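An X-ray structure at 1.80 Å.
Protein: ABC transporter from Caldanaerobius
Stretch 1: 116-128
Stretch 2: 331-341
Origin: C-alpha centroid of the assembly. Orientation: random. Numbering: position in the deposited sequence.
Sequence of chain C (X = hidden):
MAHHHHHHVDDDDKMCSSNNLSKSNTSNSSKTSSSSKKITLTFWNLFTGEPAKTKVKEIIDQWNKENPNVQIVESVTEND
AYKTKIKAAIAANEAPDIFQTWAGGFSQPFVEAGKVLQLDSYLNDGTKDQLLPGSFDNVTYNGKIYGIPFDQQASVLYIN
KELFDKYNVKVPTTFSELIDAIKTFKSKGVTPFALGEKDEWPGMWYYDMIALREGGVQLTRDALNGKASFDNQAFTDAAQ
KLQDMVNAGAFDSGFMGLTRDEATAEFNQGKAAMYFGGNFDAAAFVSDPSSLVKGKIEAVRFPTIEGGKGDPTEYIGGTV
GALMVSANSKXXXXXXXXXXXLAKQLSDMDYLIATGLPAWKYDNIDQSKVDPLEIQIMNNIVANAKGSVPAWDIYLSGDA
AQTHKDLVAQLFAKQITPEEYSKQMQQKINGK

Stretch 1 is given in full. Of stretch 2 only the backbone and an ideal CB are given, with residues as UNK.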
# COMPACT_ATOMS: atom_id res chain seq x y z
N VAL C 116 -6.71 7.40 20.57
CA VAL C 116 -7.72 7.51 19.48
C VAL C 116 -9.17 7.44 19.98
O VAL C 116 -9.53 6.51 20.73
CB VAL C 116 -7.48 6.41 18.42
CG1 VAL C 116 -8.37 6.63 17.21
CG2 VAL C 116 -6.02 6.39 17.95
N LEU C 117 -9.97 8.40 19.53
CA LEU C 117 -11.43 8.49 19.82
C LEU C 117 -12.19 7.31 19.26
O LEU C 117 -12.10 7.05 18.05
CB LEU C 117 -12.04 9.80 19.25
CG LEU C 117 -13.53 10.00 19.66
CD1 LEU C 117 -13.66 10.05 21.18
CD2 LEU C 117 -14.19 11.23 19.05
N GLN C 118 -12.90 6.58 20.13
CA GLN C 118 -13.83 5.51 19.72
C GLN C 118 -15.03 6.08 18.97
O GLN C 118 -15.66 7.08 19.39
CB GLN C 118 -14.32 4.74 20.94
CG GLN C 118 -15.06 3.45 20.63
CD GLN C 118 -15.88 2.97 21.80
OE1 GLN C 118 -15.52 3.22 22.97
NE2 GLN C 118 -17.01 2.29 21.52
N LEU C 119 -15.38 5.46 17.86
CA LEU C 119 -16.35 6.06 16.96
C LEU C 119 -17.70 5.35 16.89
O LEU C 119 -18.58 5.86 16.17
CB LEU C 119 -15.75 6.20 15.55
CG LEU C 119 -14.46 7.00 15.34
CD1 LEU C 119 -14.07 7.09 13.86
CD2 LEU C 119 -14.55 8.40 15.95
N ASP C 120 -17.93 4.27 17.65
CA ASP C 120 -19.17 3.49 17.48
C ASP C 120 -20.42 4.32 17.74
O ASP C 120 -21.48 4.07 17.12
CB ASP C 120 -19.21 2.25 18.35
CG ASP C 120 -18.09 1.33 18.03
OD1 ASP C 120 -18.30 0.35 17.24
OD2 ASP C 120 -16.98 1.68 18.49
N SER C 121 -20.30 5.30 18.64
CA SER C 121 -21.44 6.18 18.95
C SER C 121 -21.79 7.10 17.78
O SER C 121 -22.91 7.65 17.75
CB SER C 121 -21.23 7.02 20.22
OG SER C 121 -20.16 7.94 20.05
N TYR C 122 -20.84 7.31 16.87
CA TYR C 122 -21.08 8.16 15.68
C TYR C 122 -21.37 7.35 14.41
O TYR C 122 -21.43 7.93 13.33
CB TYR C 122 -19.96 9.11 15.39
CG TYR C 122 -19.50 10.04 16.49
CD1 TYR C 122 -20.01 11.38 16.58
CD2 TYR C 122 -18.51 9.63 17.38
CE1 TYR C 122 -19.57 12.24 17.55
CE2 TYR C 122 -18.04 10.49 18.37
CZ TYR C 122 -18.58 11.77 18.46
OH TYR C 122 -18.09 12.58 19.42
N LEU C 123 -21.58 6.04 14.55
CA LEU C 123 -21.76 5.18 13.39
C LEU C 123 -23.12 4.48 13.34
O LEU C 123 -23.30 3.46 12.66
CB LEU C 123 -20.60 4.16 13.27
CG LEU C 123 -19.20 4.77 13.17
CD1 LEU C 123 -18.13 3.68 13.10
CD2 LEU C 123 -19.15 5.71 11.98
N ASN C 124 -24.07 5.03 14.10
CA ASN C 124 -25.39 4.55 14.13
C ASN C 124 -26.28 5.45 13.29
O ASN C 124 -27.51 5.35 13.39
CB ASN C 124 -25.91 4.53 15.56
CG ASN C 124 -25.43 3.31 16.34
OD1 ASN C 124 -25.30 3.35 17.56
ND2 ASN C 124 -25.18 2.21 15.63
N ASP C 125 -25.65 6.30 12.47
CA ASP C 125 -26.41 7.24 11.66
C ASP C 125 -26.58 6.73 10.26
O ASP C 125 -27.03 7.50 9.39
CB ASP C 125 -25.71 8.64 11.64
CG ASP C 125 -24.30 8.61 11.02
OD1 ASP C 125 -23.73 7.52 10.79
OD2 ASP C 125 -23.76 9.68 10.77
N GLY C 126 -26.23 5.44 10.04
CA GLY C 126 -26.25 4.88 8.67
C GLY C 126 -24.97 5.04 7.82
O GLY C 126 -24.93 4.60 6.66
N THR C 127 -23.94 5.69 8.36
CA THR C 127 -22.64 5.81 7.68
C THR C 127 -22.13 4.45 7.18
O THR C 127 -21.66 4.37 6.05
CB THR C 127 -21.56 6.43 8.60
OG1 THR C 127 -21.87 7.79 8.89
CG2 THR C 127 -20.17 6.38 7.95
N LYS C 128 -22.26 3.38 7.98
CA LYS C 128 -21.66 2.10 7.56
C LYS C 128 -22.12 1.65 6.16
O LYS C 128 -21.34 1.09 5.36
CB LYS C 128 -21.93 1.01 8.58
CG LYS C 128 -21.21 1.20 9.90
CD LYS C 128 -21.56 0.07 10.87
CE LYS C 128 -20.71 0.16 12.12
NZ LYS C 128 -20.89 -0.97 13.09
N UNK C 331 -12.75 19.38 19.79
CA UNK C 331 -14.00 19.42 19.02
C UNK C 331 -14.30 18.07 18.39
O UNK C 331 -14.26 17.91 17.13
CB UNK C 331 -13.93 20.50 17.93
N UNK C 332 -14.60 17.12 19.27
CA UNK C 332 -14.79 15.71 18.88
C UNK C 332 -15.95 15.50 17.91
O UNK C 332 -15.78 14.82 16.88
CB UNK C 332 -15.02 14.86 20.13
N UNK C 333 -17.11 16.08 18.24
CA UNK C 333 -18.29 15.95 17.38
C UNK C 333 -17.96 16.52 15.96
O UNK C 333 -18.28 15.93 14.93
CB UNK C 333 -19.48 16.68 18.00
N UNK C 334 -17.32 17.68 15.92
CA UNK C 334 -17.01 18.36 14.64
C UNK C 334 -15.93 17.60 13.84
O UNK C 334 -16.05 17.45 12.60
CB UNK C 334 -16.54 19.79 14.91
N UNK C 335 -14.90 17.14 14.56
CA UNK C 335 -13.82 16.31 13.97
C UNK C 335 -14.29 14.98 13.32
O UNK C 335 -13.78 14.59 12.24
CB UNK C 335 -12.80 15.98 15.06
N UNK C 336 -15.25 14.29 13.96
CA UNK C 336 -15.85 13.07 13.37
C UNK C 336 -16.67 13.45 12.13
O UNK C 336 -16.63 12.72 11.14
CB UNK C 336 -16.73 12.35 14.39
N UNK C 337 -17.38 14.61 12.15
CA UNK C 337 -18.23 14.98 11.03
C UNK C 337 -17.39 15.25 9.80
O UNK C 337 -17.67 14.72 8.69
CB UNK C 337 -19.08 16.20 11.37
N UNK C 338 -16.36 16.07 10.01
CA UNK C 338 -15.37 16.30 8.99
C UNK C 338 -14.69 15.06 8.51
O UNK C 338 -14.51 14.93 7.32
CB UNK C 338 -14.32 17.28 9.50
N UNK C 339 -14.22 14.20 9.43
CA UNK C 339 -13.53 12.96 9.03
C UNK C 339 -14.46 12.16 8.10
O UNK C 339 -14.02 11.78 6.98
CB UNK C 339 -13.14 12.13 10.25
N UNK C 340 -15.72 11.96 8.51
CA UNK C 340 -16.70 11.29 7.62
C UNK C 340 -16.78 11.84 6.21
O UNK C 340 -16.83 11.07 5.22
CB UNK C 340 -18.09 11.38 8.24
N UNK C 341 -16.82 13.16 6.11
CA UNK C 341 -16.82 13.86 4.79
C UNK C 341 -15.46 13.68 4.08
O UNK C 341 -15.40 13.29 2.94
CB UNK C 341 -17.12 15.35 4.97

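Position 331 lies just before the helix, and its ideal CB has nothing of stretch 1 within reach, so the visible atoms hardly restrict the choice. It is Tyr331, the N-cap residue, whose backbone O accepts a hydrogen bond from the backbone N of position 335.

At position 332, CA-to-CB points toward stretch 1, and the ideal CB sits 3.9 Å from Leu117 CD2 and 3.9 Å from Tyr122 OH. A side chain with an aliphatic beginning suits this place, whether it ends there or runs on past stretch 1. Lys332 runs on: its CB packs 3.8 Å from Leu117 CD2, while the chain leads its amine away.

Position 333 points its CA-to-CB bond away, yet the Tyr122 hydroxyl lies close by. A short polar side chain able to bend back would suit, above all an acceptor: Asp, Asn or perhaps Glu. The residue is Asp333; with chi1 at -81° its carboxylate returns, and Tyr122 OH donates a hydrogen bond of 2.7 Å to Asp333 OD1, at the edge of the ring and near its plane.

Positions 334 and 335 find no partner in stretch 1, and many helix-compatible residues would serve; they are Glu334 and Ala335.

Position 336 faces stretch 1 squarely. Its ideal CB is 4.1 Å from Tyr122 CD1 and 4.8 Å from Leu119 CD2, so stretch 1 offers an aromatic face beside leucine methyls. A compact apolar residue fits, such as Val, Ile or Ala. Val336 fills the place with both methyls: CG1 lies 3.6 Å from Tyr122 CG, and CG2 stands over the ring face in a CH-pi contact. The same CG2 also meets Leu119 CD2 at 3.7 Å and Leu117 CD2 at 3.9 Å.

Positions 337, 338 and 339 make no contact with stretch 1, which leaves their choice open. They are Arg337, whose guanidinium is hydrogen-bonded elsewhere in the structure, Ala338 and Ala339.

At position 340 CA-to-CB again points toward stretch 1, but the ideal CB is still 5.2 Å from Thr127 OG1. Farther out lie the Asp125 carboxylate and the carbonyl of Tyr122, two acceptors calling for a long, positively charged donor, Lys or Arg. Lys340 passes Thr127, its CD 3.5 Å from Thr127 OG1, and NZ donates to Tyr122 O at 2.7 Å and to Asp125 OD2 at 2.7 Å, the latter a salt bridge.

Position 341 is out of reach of stretch 1; it is Tyr341.

Stretch 2 331-341: YKDEAVRAAKY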
# COMPACT_ATOMS: atom_id res chain seq x y z
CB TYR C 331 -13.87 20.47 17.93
CG TYR C 331 -13.10 21.66 18.38
CD1 TYR C 331 -13.68 22.60 19.23
CD2 TYR C 331 -11.79 21.87 17.96
CE1 TYR C 331 -12.96 23.71 19.66
CE2 TYR C 331 -11.06 22.96 18.38
CZ TYR C 331 -11.65 23.88 19.22
OH TYR C 331 -10.90 24.98 19.62
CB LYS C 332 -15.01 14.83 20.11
CG LYS C 332 -13.79 14.68 20.99
CD LYS C 332 -14.17 13.91 22.25
CE LYS C 332 -12.99 13.81 23.21
NZ LYS C 332 -12.50 15.14 23.66
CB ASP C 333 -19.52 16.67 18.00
CG ASP C 333 -20.27 15.84 19.12
OD1 ASP C 333 -19.77 14.75 19.51
OD2 ASP C 333 -21.41 16.31 19.59
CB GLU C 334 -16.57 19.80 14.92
CG GLU C 334 -17.66 20.60 15.65
CD GLU C 334 -17.68 20.52 17.21
OE1 GLU C 334 -16.97 19.74 17.88
OE2 GLU C 334 -18.46 21.30 17.81
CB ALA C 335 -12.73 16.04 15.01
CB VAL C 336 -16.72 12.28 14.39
CG1 VAL C 336 -17.40 11.06 13.72
CG2 VAL C 336 -15.88 11.79 15.55
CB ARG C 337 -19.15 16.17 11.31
CG ARG C 337 -20.17 16.42 10.19
CD ARG C 337 -21.27 17.40 10.62
NE ARG C 337 -20.68 18.69 11.00
CZ ARG C 337 -20.57 19.74 10.18
NH1 ARG C 337 -21.02 19.64 8.94
NH2 ARG C 337 -20.03 20.85 10.63
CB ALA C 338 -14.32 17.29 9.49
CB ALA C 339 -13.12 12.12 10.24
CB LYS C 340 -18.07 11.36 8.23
CG LYS C 340 -18.27 10.36 9.33
CD LYS C 340 -19.72 10.37 9.79
CE LYS C 340 -19.84 10.28 11.28
NZ LYS C 340 -21.27 10.13 11.69
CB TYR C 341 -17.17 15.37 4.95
CG TYR C 341 -16.82 16.24 3.77
CD1 TYR C 341 -17.80 16.59 2.83
CD2 TYR C 341 -15.51 16.77 3.61
CE1 TYR C 341 -17.50 17.41 1.74
CE2 TYR C 341 -15.20 17.57 2.52
CZ TYR C 341 -16.20 17.90 1.60
OH TYR C 341 -15.96 18.72 0.50
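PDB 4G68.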